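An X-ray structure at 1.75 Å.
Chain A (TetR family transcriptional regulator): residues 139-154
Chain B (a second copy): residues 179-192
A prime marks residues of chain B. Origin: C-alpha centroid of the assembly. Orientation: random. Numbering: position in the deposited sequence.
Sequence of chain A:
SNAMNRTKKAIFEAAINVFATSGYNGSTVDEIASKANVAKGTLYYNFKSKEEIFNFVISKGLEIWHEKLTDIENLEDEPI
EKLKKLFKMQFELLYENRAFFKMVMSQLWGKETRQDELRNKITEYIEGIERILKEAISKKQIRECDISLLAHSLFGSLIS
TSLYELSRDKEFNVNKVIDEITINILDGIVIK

Chain A, residues 139-154: KKQIRECDISLLAHSL
Chain B (179-192) DEITINILDGIVIK

The two copies meet through a short backbone bridge at one end and a helix-to-helix contact at the other, together burying 815 Å² summed over both sides. In chain A an extended segment, residues 142-145, leads into a helix from Ile147 that continues beyond Leu154; in chain B a helix already under way at Asp179′ gives way at Gly188′ to an irregular tail ending at Lys192′. The helix axes approach to 11.0 Å and cross at -53°.

The register is set by Ile142 (phi/psi -132/144) opposite Val190′, with CA atoms 4.5 Å apart in a single beta bridge. The backbones run antiparallel here, pairing Gln141 with Ile191′ and Arg143 (-62/148) with Ile189′: Ile191′ N donates to Gln141 O (2.9 Å), and Arg143 N donates to Ile189′ O (2.8 Å). The same two carbonyls receive CA-H...O contacts, Val190′ CA to Gln141 O at 3.5 Å and Ile142 CA to Ile189′ O at 3.3 Å. The backbones thus approach closely; CA-to-CB of both Ile142 and Val190′ points away overall, although each CB touches the partner stretch. Water 1 lies within hydrogen-bonding reach of Lys140 O (3.2 Å) and Ile191′ O (2.7 Å), with further acceptors elsewhere in the structure competing for its protons. Gly188′, at 82/179, starts the tail with a positive phi at which a CB would be jammed against the preceding carbonyl O.

Ile189′ (p, t; phi/psi -115/-17) is the main apolar bump. It is buried, and its CG1 lies 3.7 Å from CD1 of Ile142 (m, m), while its CD1 reaches to 3.9 Å from CD2 of Leu150 (t, p). The hollow it fills is thus lined by a loop residue and a helix residue of chain A, and branched aliphatic chains suit this buried apolar pocket. Ile191′ (m, t) points toward chain A and lies over the backbone from Lys140 to Arg143, with CB 3.5 Å from Lys140 O and CD1 3.8 Å from Arg143 CA; it remains largely exposed.

A second apolar patch joins the helices. Leu149 (t, p) points toward chain B and places CG 4.1 Å from Ile181′ CD1. Ile181′ (m, m) also brings CD1 to 3.8 Å from Ser153 OG.

Between these patches runs a polar seam. Arg143 (p, t, m; chi4 -106°) starts sideways but bends its end across the chain B helix, with Ile183′ CG2 over one face of the guanidinium, 3.7 Å from CZ. Its NH1 forms a long salt bridge with Glu180′ OE1, at 3.9 Å, although the position of NH1 is less certain. Glu180′ (chi1 m, chi2 -106°) points toward the start of the chain A helix and accepts from Asp146 N through OE1 (3.2 Å) and weakly through OE2 (3.3 Å). Asp146 (t) caps that helix, its OD1 accepting from Leu149 N at 3.1 Å. Water 2 donates to Asp146 O and Glu180′ OE1, each at 2.9 Å, and accepts from Asn184′ ND2 at 3.1 Å; water 3 accepts from the same ND2 at 2.9 Å and lies 3.1 Å from Ser153 OG. The buried amide of Asn184′ (m, chi2 -8°) thereby finds polar partners beside Leu150.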

# COMPACT_ATOMS: atom_id res chain seq x y z
N LYS A 139 -24.30 -2.36 -17.31
CA LYS A 139 -24.96 -3.64 -17.53
C LYS A 139 -25.62 -4.19 -16.27
O LYS A 139 -26.10 -5.33 -16.28
CB LYS A 139 -23.97 -4.64 -18.11
CG LYS A 139 -23.72 -4.41 -19.60
CD LYS A 139 -22.74 -5.38 -20.19
CE LYS A 139 -22.85 -5.40 -21.70
NZ LYS A 139 -21.54 -5.13 -22.37
N LYS A 140 -25.67 -3.38 -15.20
CA LYS A 140 -26.29 -3.73 -13.92
C LYS A 140 -25.71 -5.02 -13.33
O LYS A 140 -26.42 -5.80 -12.70
CB LYS A 140 -27.82 -3.83 -14.06
CG LYS A 140 -28.43 -2.53 -14.53
CD LYS A 140 -29.94 -2.54 -14.46
CE LYS A 140 -30.50 -1.23 -14.97
NZ LYS A 140 -29.65 -0.09 -14.52
N GLN A 141 -24.40 -5.21 -13.50
CA GLN A 141 -23.71 -6.32 -12.87
C GLN A 141 -22.94 -5.90 -11.64
O GLN A 141 -22.52 -6.76 -10.87
CB GLN A 141 -22.77 -7.01 -13.87
CG GLN A 141 -23.54 -7.67 -15.01
CD GLN A 141 -22.68 -8.07 -16.19
OE1 GLN A 141 -21.47 -7.79 -16.24
NE2 GLN A 141 -23.31 -8.73 -17.17
N ILE A 142 -22.74 -4.59 -11.47
CA ILE A 142 -22.08 -4.01 -10.30
C ILE A 142 -22.94 -2.86 -9.82
O ILE A 142 -23.55 -2.15 -10.63
CB ILE A 142 -20.66 -3.53 -10.67
CG1 ILE A 142 -19.76 -4.73 -11.02
CG2 ILE A 142 -20.04 -2.61 -9.59
CD1 ILE A 142 -19.31 -5.54 -9.86
N ARG A 143 -23.00 -2.67 -8.50
CA ARG A 143 -23.80 -1.60 -7.92
C ARG A 143 -23.31 -0.23 -8.38
O ARG A 143 -22.11 -0.02 -8.63
CB ARG A 143 -23.77 -1.67 -6.39
CG ARG A 143 -22.36 -1.50 -5.79
CD ARG A 143 -22.35 -1.41 -4.24
NE ARG A 143 -22.89 -0.13 -3.77
CZ ARG A 143 -22.17 0.87 -3.27
NH1 ARG A 143 -20.85 0.77 -3.14
NH2 ARG A 143 -22.78 1.98 -2.88
N GLU A 144 -24.24 0.71 -8.50
CA GLU A 144 -23.85 2.09 -8.76
C GLU A 144 -23.06 2.63 -7.58
O GLU A 144 -23.47 2.48 -6.42
CB GLU A 144 -25.08 2.96 -9.00
CG GLU A 144 -24.75 4.26 -9.71
CD GLU A 144 -25.11 4.21 -11.18
OE1 GLU A 144 -24.38 4.81 -11.99
OE2 GLU A 144 -26.13 3.56 -11.52
N CYS A 145 -21.91 3.24 -7.85
CA CYS A 145 -21.04 3.68 -6.77
C CYS A 145 -20.00 4.61 -7.35
O CYS A 145 -19.94 4.82 -8.57
CB CYS A 145 -20.37 2.49 -6.07
SG CYS A 145 -19.31 1.57 -7.22
N ASP A 146 -19.18 5.17 -6.47
CA ASP A 146 -18.04 5.97 -6.88
C ASP A 146 -17.02 5.07 -7.57
O ASP A 146 -16.33 4.29 -6.91
CB ASP A 146 -17.45 6.65 -5.64
CG ASP A 146 -16.44 7.72 -5.99
OD1 ASP A 146 -15.67 7.52 -6.94
OD2 ASP A 146 -16.43 8.77 -5.30
N ILE A 147 -16.92 5.21 -8.89
CA ILE A 147 -16.12 4.29 -9.71
C ILE A 147 -14.63 4.46 -9.42
O ILE A 147 -13.90 3.47 -9.27
CB ILE A 147 -16.41 4.53 -11.19
CG1 ILE A 147 -17.82 4.03 -11.53
CG2 ILE A 147 -15.38 3.82 -12.04
CD1 ILE A 147 -18.23 4.31 -12.98
N SER A 148 -14.16 5.70 -9.39
CA SER A 148 -12.74 5.94 -9.12
C SER A 148 -12.35 5.44 -7.74
O SER A 148 -11.29 4.83 -7.57
CB SER A 148 -12.43 7.43 -9.26
OG SER A 148 -12.44 7.81 -10.62
N LEU A 149 -13.18 5.71 -6.73
CA LEU A 149 -12.91 5.19 -5.40
C LEU A 149 -12.83 3.67 -5.42
O LEU A 149 -11.91 3.08 -4.85
CB LEU A 149 -14.00 5.66 -4.42
CG LEU A 149 -13.82 5.28 -2.96
CD1 LEU A 149 -12.49 5.82 -2.45
CD2 LEU A 149 -14.96 5.81 -2.09
N LEU A 150 -13.80 3.01 -6.08
CA LEU A 150 -13.78 1.56 -6.16
C LEU A 150 -12.55 1.05 -6.90
O LEU A 150 -11.87 0.13 -6.43
CB LEU A 150 -15.06 1.05 -6.83
CG LEU A 150 -15.15 -0.47 -6.96
CD1 LEU A 150 -14.97 -1.15 -5.60
CD2 LEU A 150 -16.50 -0.85 -7.57
N ALA A 151 -12.24 1.64 -8.06
CA ALA A 151 -11.09 1.17 -8.83
C ALA A 151 -9.81 1.27 -8.02
O ALA A 151 -8.95 0.39 -8.10
CB ALA A 151 -10.96 1.96 -10.12
N HIS A 152 -9.66 2.33 -7.22
CA HIS A 152 -8.47 2.41 -6.38
C HIS A 152 -8.48 1.35 -5.29
O HIS A 152 -7.42 0.85 -4.91
CB HIS A 152 -8.33 3.80 -5.77
CG HIS A 152 -7.73 4.80 -6.70
ND1 HIS A 152 -8.43 5.34 -7.75
CD2 HIS A 152 -6.48 5.32 -6.76
CE1 HIS A 152 -7.64 6.18 -8.41
NE2 HIS A 152 -6.46 6.18 -7.83
N SER A 153 -9.66 0.99 -4.78
CA SER A 153 -9.77 -0.10 -3.83
C SER A 153 -9.38 -1.43 -4.46
O SER A 153 -8.78 -2.28 -3.79
CB SER A 153 -11.20 -0.18 -3.27
OG SER A 153 -11.41 0.87 -2.34
N LEU A 154 -9.74 -1.63 -5.73
CA LEU A 154 -9.39 -2.88 -6.39
C LEU A 154 -7.89 -2.97 -6.64
O LEU A 154 -7.29 -4.03 -6.46
CB LEU A 154 -10.14 -3.03 -7.71
CG LEU A 154 -11.66 -3.02 -7.62
CD1 LEU A 154 -12.23 -3.49 -8.94
CD2 LEU A 154 -12.11 -3.90 -6.47
N ASP B 179 -19.09 5.98 4.07
CA ASP B 179 -20.35 5.39 3.62
C ASP B 179 -20.13 4.45 2.44
O ASP B 179 -20.69 3.34 2.41
CB ASP B 179 -21.35 6.48 3.27
CG ASP B 179 -21.91 7.18 4.50
OD1 ASP B 179 -21.72 6.64 5.61
OD2 ASP B 179 -22.53 8.25 4.35
N GLU B 180 -19.34 4.87 1.45
CA GLU B 180 -19.11 4.04 0.27
C GLU B 180 -18.30 2.81 0.62
O GLU B 180 -18.67 1.69 0.26
CB GLU B 180 -18.38 4.83 -0.82
CG GLU B 180 -19.21 5.90 -1.50
CD GLU B 180 -19.65 5.53 -2.91
OE1 GLU B 180 -19.39 4.39 -3.37
OE2 GLU B 180 -20.26 6.40 -3.57
N ILE B 181 -17.18 2.99 1.33
CA ILE B 181 -16.31 1.86 1.64
C ILE B 181 -17.05 0.84 2.50
O ILE B 181 -16.96 -0.36 2.26
CB ILE B 181 -15.02 2.36 2.32
CG1 ILE B 181 -14.21 3.25 1.36
CG2 ILE B 181 -14.20 1.18 2.84
CD1 ILE B 181 -13.71 2.55 0.10
N THR B 182 -17.81 1.31 3.49
CA THR B 182 -18.54 0.40 4.37
C THR B 182 -19.47 -0.51 3.58
O THR B 182 -19.46 -1.73 3.77
CB THR B 182 -19.34 1.18 5.42
OG1 THR B 182 -18.44 1.92 6.25
CG2 THR B 182 -20.13 0.23 6.30
N ILE B 183 -20.26 0.06 2.66
CA ILE B 183 -21.14 -0.76 1.83
C ILE B 183 -20.33 -1.73 0.98
O ILE B 183 -20.66 -2.93 0.89
CB ILE B 183 -22.06 0.12 0.96
CG1 ILE B 183 -23.04 0.89 1.84
CG2 ILE B 183 -22.83 -0.76 -0.03
CD1 ILE B 183 -23.78 2.01 1.12
N ASN B 184 -19.26 -1.24 0.34
CA ASN B 184 -18.44 -2.10 -0.51
C ASN B 184 -17.92 -3.30 0.28
O ASN B 184 -17.96 -4.44 -0.20
CB ASN B 184 -17.25 -1.33 -1.09
CG ASN B 184 -17.64 -0.33 -2.15
OD1 ASN B 184 -18.78 -0.28 -2.59
ND2 ASN B 184 -16.66 0.47 -2.59
N ILE B 185 -17.43 -3.06 1.49
CA ILE B 185 -16.82 -4.13 2.28
C ILE B 185 -17.88 -5.11 2.77
O ILE B 185 -17.72 -6.33 2.65
CB ILE B 185 -16.01 -3.54 3.44
CG1 ILE B 185 -14.77 -2.83 2.90
CG2 ILE B 185 -15.62 -4.63 4.42
CD1 ILE B 185 -13.96 -2.12 3.97
N LEU B 186 -18.96 -4.58 3.34
CA LEU B 186 -19.93 -5.45 4.01
C LEU B 186 -20.81 -6.19 3.01
O LEU B 186 -21.01 -7.40 3.13
CB LEU B 186 -20.80 -4.62 4.96
CG LEU B 186 -20.02 -4.03 6.15
CD1 LEU B 186 -20.97 -3.36 7.14
CD2 LEU B 186 -19.20 -5.13 6.81
N ASP B 187 -21.35 -5.47 2.03
CA ASP B 187 -22.34 -6.03 1.11
C ASP B 187 -21.76 -6.45 -0.24
O ASP B 187 -22.45 -7.15 -1.00
CB ASP B 187 -23.48 -5.03 0.89
CG ASP B 187 -24.21 -4.68 2.18
OD1 ASP B 187 -24.51 -5.61 2.97
OD2 ASP B 187 -24.49 -3.48 2.41
N GLY B 188 -20.54 -6.06 -0.57
CA GLY B 188 -19.99 -6.43 -1.86
C GLY B 188 -20.47 -5.50 -2.95
O GLY B 188 -21.24 -4.56 -2.74
N ILE B 189 -19.99 -5.75 -4.17
CA ILE B 189 -20.35 -4.89 -5.28
C ILE B 189 -21.18 -5.57 -6.36
O ILE B 189 -21.81 -4.87 -7.16
CB ILE B 189 -19.09 -4.25 -5.90
CG1 ILE B 189 -18.13 -5.33 -6.40
CG2 ILE B 189 -18.41 -3.33 -4.88
CD1 ILE B 189 -16.92 -4.75 -7.14
N VAL B 190 -21.23 -6.91 -6.40
CA VAL B 190 -21.91 -7.58 -7.50
C VAL B 190 -23.42 -7.46 -7.34
O VAL B 190 -23.96 -7.38 -6.23
CB VAL B 190 -21.47 -9.06 -7.60
CG1 VAL B 190 -22.06 -9.89 -6.45
CG2 VAL B 190 -21.85 -9.68 -8.96
N ILE B 191 -24.11 -7.40 -8.48
CA ILE B 191 -25.55 -7.61 -8.57
C ILE B 191 -25.74 -8.89 -9.36
O ILE B 191 -25.38 -8.95 -10.55
CB ILE B 191 -26.27 -6.43 -9.23
CG1 ILE B 191 -25.99 -5.12 -8.50
CG2 ILE B 191 -27.80 -6.70 -9.30
CD1 ILE B 191 -26.50 -3.86 -9.24
N LYS B 192 -26.30 -9.91 -8.72
CA LYS B 192 -26.53 -11.16 -9.42
C LYS B 192 -27.80 -11.80 -8.90
O LYS B 192 -28.33 -11.33 -7.89
CB LYS B 192 -25.35 -12.11 -9.23
CG LYS B 192 -25.12 -12.50 -7.78
CD LYS B 192 -23.89 -13.40 -7.66
CE LYS B 192 -23.54 -13.70 -6.22
NZ LYS B 192 -22.14 -14.26 -6.15
OXT LYS B 192 -28.28 -12.79 -9.46
O HOH W 1 -27.20 -8.93 -12.58
O HOH W 2 -17.03 2.97 -4.39
O HOH W 3 -14.06 -0.61 -1.78